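PDB 4LU4: putative cell filamentation protein from Bartonella quintana, which is a putative VirB-translocated Bep effector whose N-terminal Fic domain probably transfers AMP or a related nucleotide moiety onto target proteins. Local coordinates for residues A[176-181]-A[206-211]. Numbering follows the deposited sequence.
Sequences YKIDFS and DLFEDI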
ATOM      1  N   TYR A 176      -4.587 -17.619  -2.374  1.00 14.53           N
ATOM      2  CA  TYR A 176      -5.672 -16.820  -2.961  1.00 14.32           C
ATOM      3  C   TYR A 176      -5.183 -15.711  -3.907  1.00 13.61           C
ATOM      4  O   TYR A 176      -4.202 -15.042  -3.621  1.00 12.55           O
ATOM      5  CB  TYR A 176      -6.508 -16.125  -1.869  1.00 14.45           C
ATOM      6  CG  TYR A 176      -7.126 -17.060  -0.859  1.00 15.93           C
ATOM      7  CD1 TYR A 176      -8.167 -17.939  -1.236  1.00 17.04           C
ATOM      8  CD2 TYR A 176      -6.692 -17.061   0.476  1.00 16.83           C
ATOM      9  CE1 TYR A 176      -8.729 -18.806  -0.326  1.00 18.56           C
ATOM     10  CE2 TYR A 176      -7.252 -17.948   1.406  1.00 18.46           C
ATOM     11  CZ  TYR A 176      -8.259 -18.791   0.982  1.00 19.33           C
ATOM     12  OH  TYR A 176      -8.800 -19.638   1.862  1.00 25.00           O
ATOM     13  N   LYS A 177      -5.900 -15.515  -5.015  1.00 14.00           N
ATOM     14  CA  LYS A 177      -5.687 -14.357  -5.844  1.00 14.45           C
ATOM     15  C   LYS A 177      -6.539 -13.211  -5.352  1.00 14.03           C
ATOM     16  O   LYS A 177      -7.771 -13.351  -5.301  1.00 13.49           O
ATOM     17  CB  LYS A 177      -6.122 -14.648  -7.271  1.00 16.60           C
ATOM     18  CG  LYS A 177      -5.781 -13.530  -8.262  1.00 17.87           C
ATOM     19  CD  LYS A 177      -6.354 -13.938  -9.632  1.00 20.36           C
ATOM     20  CE  LYS A 177      -6.697 -12.747 -10.530  1.00 22.53           C
ATOM     21  NZ  LYS A 177      -6.286 -13.090 -11.924  1.00 23.95           N
ATOM     22  N   ILE A 178      -5.902 -12.089  -5.022  1.00 12.99           N
ATOM     23  CA  ILE A 178      -6.602 -10.883  -4.608  1.00 13.46           C
ATOM     24  C   ILE A 178      -6.602  -9.984  -5.825  1.00 13.56           C
ATOM     25  O   ILE A 178      -5.557  -9.515  -6.246  1.00 13.41           O
ATOM     26  CB  ILE A 178      -5.918 -10.180  -3.418  1.00 14.02           C
ATOM     27  CG1 ILE A 178      -5.622 -11.194  -2.323  1.00 15.33           C
ATOM     28  CG2 ILE A 178      -6.777  -9.040  -2.840  1.00 13.85           C
ATOM     29  CD1 ILE A 178      -6.830 -11.954  -1.803  1.00 15.44           C
ATOM     30  N   ASP A 179      -7.791  -9.746  -6.375  1.00 13.80           N
ATOM     31  CA  ASP A 179      -7.934  -9.022  -7.609  1.00 13.77           C
ATOM     32  C   ASP A 179      -8.714  -7.713  -7.511  1.00 12.79           C
ATOM     33  O   ASP A 179      -9.929  -7.650  -7.691  1.00 11.56           O
ATOM     34  CB  ASP A 179      -8.586  -9.960  -8.605  1.00 14.79           C
ATOM     35  CG  ASP A 179      -8.496  -9.402 -10.062  1.00 15.39           C
ATOM     36  OD1 ASP A 179      -8.050  -8.255 -10.210  1.00 14.30           O
ATOM     37  OD2 ASP A 179      -8.966 -10.109 -10.980  1.00 16.06           O
ATOM     38  N   PHE A 180      -7.959  -6.633  -7.357  1.00 12.61           N
ATOM     39  CA  PHE A 180      -8.533  -5.304  -7.153  1.00 12.70           C
ATOM     40  C   PHE A 180      -9.116  -4.718  -8.431  1.00 13.29           C
ATOM     41  O   PHE A 180      -9.924  -3.825  -8.344  1.00 13.30           O
ATOM     42  CB  PHE A 180      -7.505  -4.355  -6.549  1.00 12.08           C
ATOM     43  CG  PHE A 180      -7.160  -4.661  -5.103  1.00 12.20           C
ATOM     44  CD1 PHE A 180      -7.943  -4.139  -4.079  1.00 12.53           C
ATOM     45  CD2 PHE A 180      -5.975  -5.382  -4.758  1.00 12.84           C
ATOM     46  CE1 PHE A 180      -7.638  -4.384  -2.751  1.00 12.16           C
ATOM     47  CE2 PHE A 180      -5.663  -5.653  -3.403  1.00 12.18           C
ATOM     48  CZ  PHE A 180      -6.539  -5.179  -2.415  1.00 11.83           C
ATOM     49  N   SER A 181      -8.772  -5.282  -9.593  1.00 14.07           N
ATOM     50  CA  SER A 181      -9.346  -4.845 -10.850  1.00 14.78           C
ATOM     51  C   SER A 181     -10.840  -5.148 -10.938  1.00 15.39           C
ATOM     52  O   SER A 181     -11.489  -4.577 -11.773  1.00 14.34           O
ATOM     53  CB  SER A 181      -8.621  -5.502 -12.053  1.00 15.03           C
ATOM     54  OG  SER A 181      -8.927  -6.888 -12.188  1.00 15.03           O
ATOM     55  N   ASP A 206     -17.345  -7.079   2.440  1.00 12.82           N
ATOM     56  CA  ASP A 206     -18.053  -7.517   1.225  1.00 13.20           C
ATOM     57  C   ASP A 206     -17.183  -7.327  -0.014  1.00 12.19           C
ATOM     58  O   ASP A 206     -17.173  -8.178  -0.894  1.00 11.85           O
ATOM     59  CB  ASP A 206     -19.406  -6.791   1.063  1.00 14.14           C
ATOM     60  CG  ASP A 206     -20.245  -7.386  -0.086  1.00 15.04           C
ATOM     61  OD1 ASP A 206     -20.625  -8.581   0.006  1.00 16.08           O
ATOM     62  OD2 ASP A 206     -20.443  -6.685  -1.095  1.00 15.44           O
ATOM     63  N   LEU A 207     -16.420  -6.231  -0.049  1.00 11.54           N
ATOM     64  CA  LEU A 207     -15.425  -5.984  -1.105  1.00 11.35           C
ATOM     65  C   LEU A 207     -14.379  -7.079  -1.155  1.00 10.90           C
ATOM     66  O   LEU A 207     -14.144  -7.646  -2.232  1.00 10.29           O
ATOM     67  CB  LEU A 207     -14.744  -4.657  -0.914  1.00 11.19           C
ATOM     68  CG  LEU A 207     -13.785  -4.066  -1.927  1.00 11.40           C
ATOM     69  CD1 LEU A 207     -13.757  -2.525  -1.733  1.00 11.40           C
ATOM     70  CD2 LEU A 207     -12.364  -4.572  -1.826  1.00 11.40           C
ATOM     71  N   PHE A 208     -13.805  -7.427  -0.008  1.00 10.98           N
ATOM     72  CA  PHE A 208     -12.803  -8.535  -0.016  1.00 10.89           C
ATOM     73  C   PHE A 208     -13.369  -9.919  -0.406  1.00 11.58           C
ATOM     74  O   PHE A 208     -12.647 -10.735  -1.027  1.00 11.10           O
ATOM     75  CB  PHE A 208     -11.980  -8.569   1.258  1.00 10.83           C
ATOM     76  CG  PHE A 208     -10.795  -7.635   1.187  1.00 10.57           C
ATOM     77  CD1 PHE A 208     -10.949  -6.263   1.347  1.00 10.25           C
ATOM     78  CD2 PHE A 208      -9.548  -8.113   0.793  1.00 10.07           C
ATOM     79  CE1 PHE A 208      -9.858  -5.423   1.208  1.00  9.90           C
ATOM     80  CE2 PHE A 208      -8.519  -7.254   0.599  1.00  9.92           C
ATOM     81  CZ  PHE A 208      -8.663  -5.911   0.795  1.00  9.51           C
ATOM     82  N   GLU A 209     -14.648 -10.178  -0.093  1.00 12.59           N
ATOM     83  CA  GLU A 209     -15.280 -11.414  -0.550  1.00 13.56           C
ATOM     84  C   GLU A 209     -15.414 -11.442  -2.053  1.00 13.24           C
ATOM     85  O   GLU A 209     -15.354 -12.503  -2.703  1.00 13.08           O
ATOM     86  CB  GLU A 209     -16.666 -11.568   0.072  1.00 15.15           C
ATOM     87  CG  GLU A 209     -16.619 -11.958   1.527  1.00 16.66           C
ATOM     88  CD  GLU A 209     -17.979 -12.356   2.004  1.00 20.16           C
ATOM     89  OE1 GLU A 209     -18.980 -12.097   1.277  1.00 20.84           O
ATOM     90  OE2 GLU A 209     -18.049 -12.933   3.103  1.00 23.57           O
ATOM     91  N   ASP A 210     -15.643 -10.267  -2.620  1.00 13.26           N
ATOM     92  CA  ASP A 210     -15.715 -10.134  -4.089  1.00 13.28           C
ATOM     93  C   ASP A 210     -14.353 -10.215  -4.783  1.00 12.81           C
ATOM     94  O   ASP A 210     -14.298 -10.502  -5.974  1.00 12.38           O
ATOM     95  CB  ASP A 210     -16.339  -8.789  -4.434  1.00 13.77           C
ATOM     96  CG  ASP A 210     -17.838  -8.773  -4.196  1.00 15.12           C
ATOM     97  OD1 ASP A 210     -18.353  -9.869  -3.905  1.00 16.27           O
ATOM     98  OD2 ASP A 210     -18.447  -7.677  -4.196  1.00 15.80           O
ATOM     99  N   ILE A 211     -13.260  -9.864  -4.080  1.00 11.95           N
ATOM    100  CA  ILE A 211     -11.921  -9.925  -4.717  1.00 11.70           C
ATOM    101  C   ILE A 211     -10.981 -11.046  -4.317  1.00 11.07           C
ATOM    102  O   ILE A 211      -9.895 -11.106  -4.897  1.00 11.40           O
ATOM    103  CB  ILE A 211     -11.113  -8.566  -4.637  1.00 10.95           C
ATOM    104  CG1 ILE A 211     -10.649  -8.253  -3.242  1.00 10.87           C
ATOM    105  CG2 ILE A 211     -11.945  -7.435  -5.169  1.00 10.95           C
ATOM    106  CD1 ILE A 211      -9.761  -7.009  -3.198  1.00 10.60           C
TER
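The last turn of helix 202-211 meets the end of strand 176-178 at the small two-stranded antiparallel sheet of strands 176-178 and 212-214 in this Fic-domain protein, and Ile211 makes the largest contribution. Its carbonyl O takes the backbone N-H of Asp179 at 2.9 Å, a nearly straight bond (165° at the hydrogen) lying in the carbonyl plane. The same O also receives a CA-H...O contact from Ile178 CA, 3.3 Å away. One hydrogen bond, supplemented by this much weaker contact, thus meets the carbonyl that ends the helix and leads into strand 212-214. The Ile211 side chain packs against residues 178-180, where the strand gives way to the 3-10 segment. With chi1 at 70°, CG1 sits between the backbone N and the carbonyl carbon; Ile211 CG2 rests 3.2 Å from Asp179 O, while CD1 extends over one face of the Phe180 ring. That methyl stands 3.7 Å from the ring centroid, a CH-pi contact displaced toward CD1 and CE1 of the ring. Ile178 CG2, placed anti to its own backbone N, reaches Ile211 CD1 at 3.6 Å and also touches the Phe208 ring. Phe180 and Phe208 meet through their CZ atoms at 3.9 Å, their planes almost perpendicular at 85°. Asp179, whose carboxylate leads away from the helix, accepts at OD1 from both the backbone N and the OG of Ser181, on the same face of the carboxylate, an Asx turn at the start of the 3-10 segment. Met167 of helix 159-173 touches both phenyl rings, Phe138 and Phe146 of helix 135-152 pack on Ile178 and Phe208 respectively, and Met188 of helix 185-197 reaches Phe180. Beyond Ile211 the chain runs on as strand 212-214, where His213 pairs with Lys177 through the backbone.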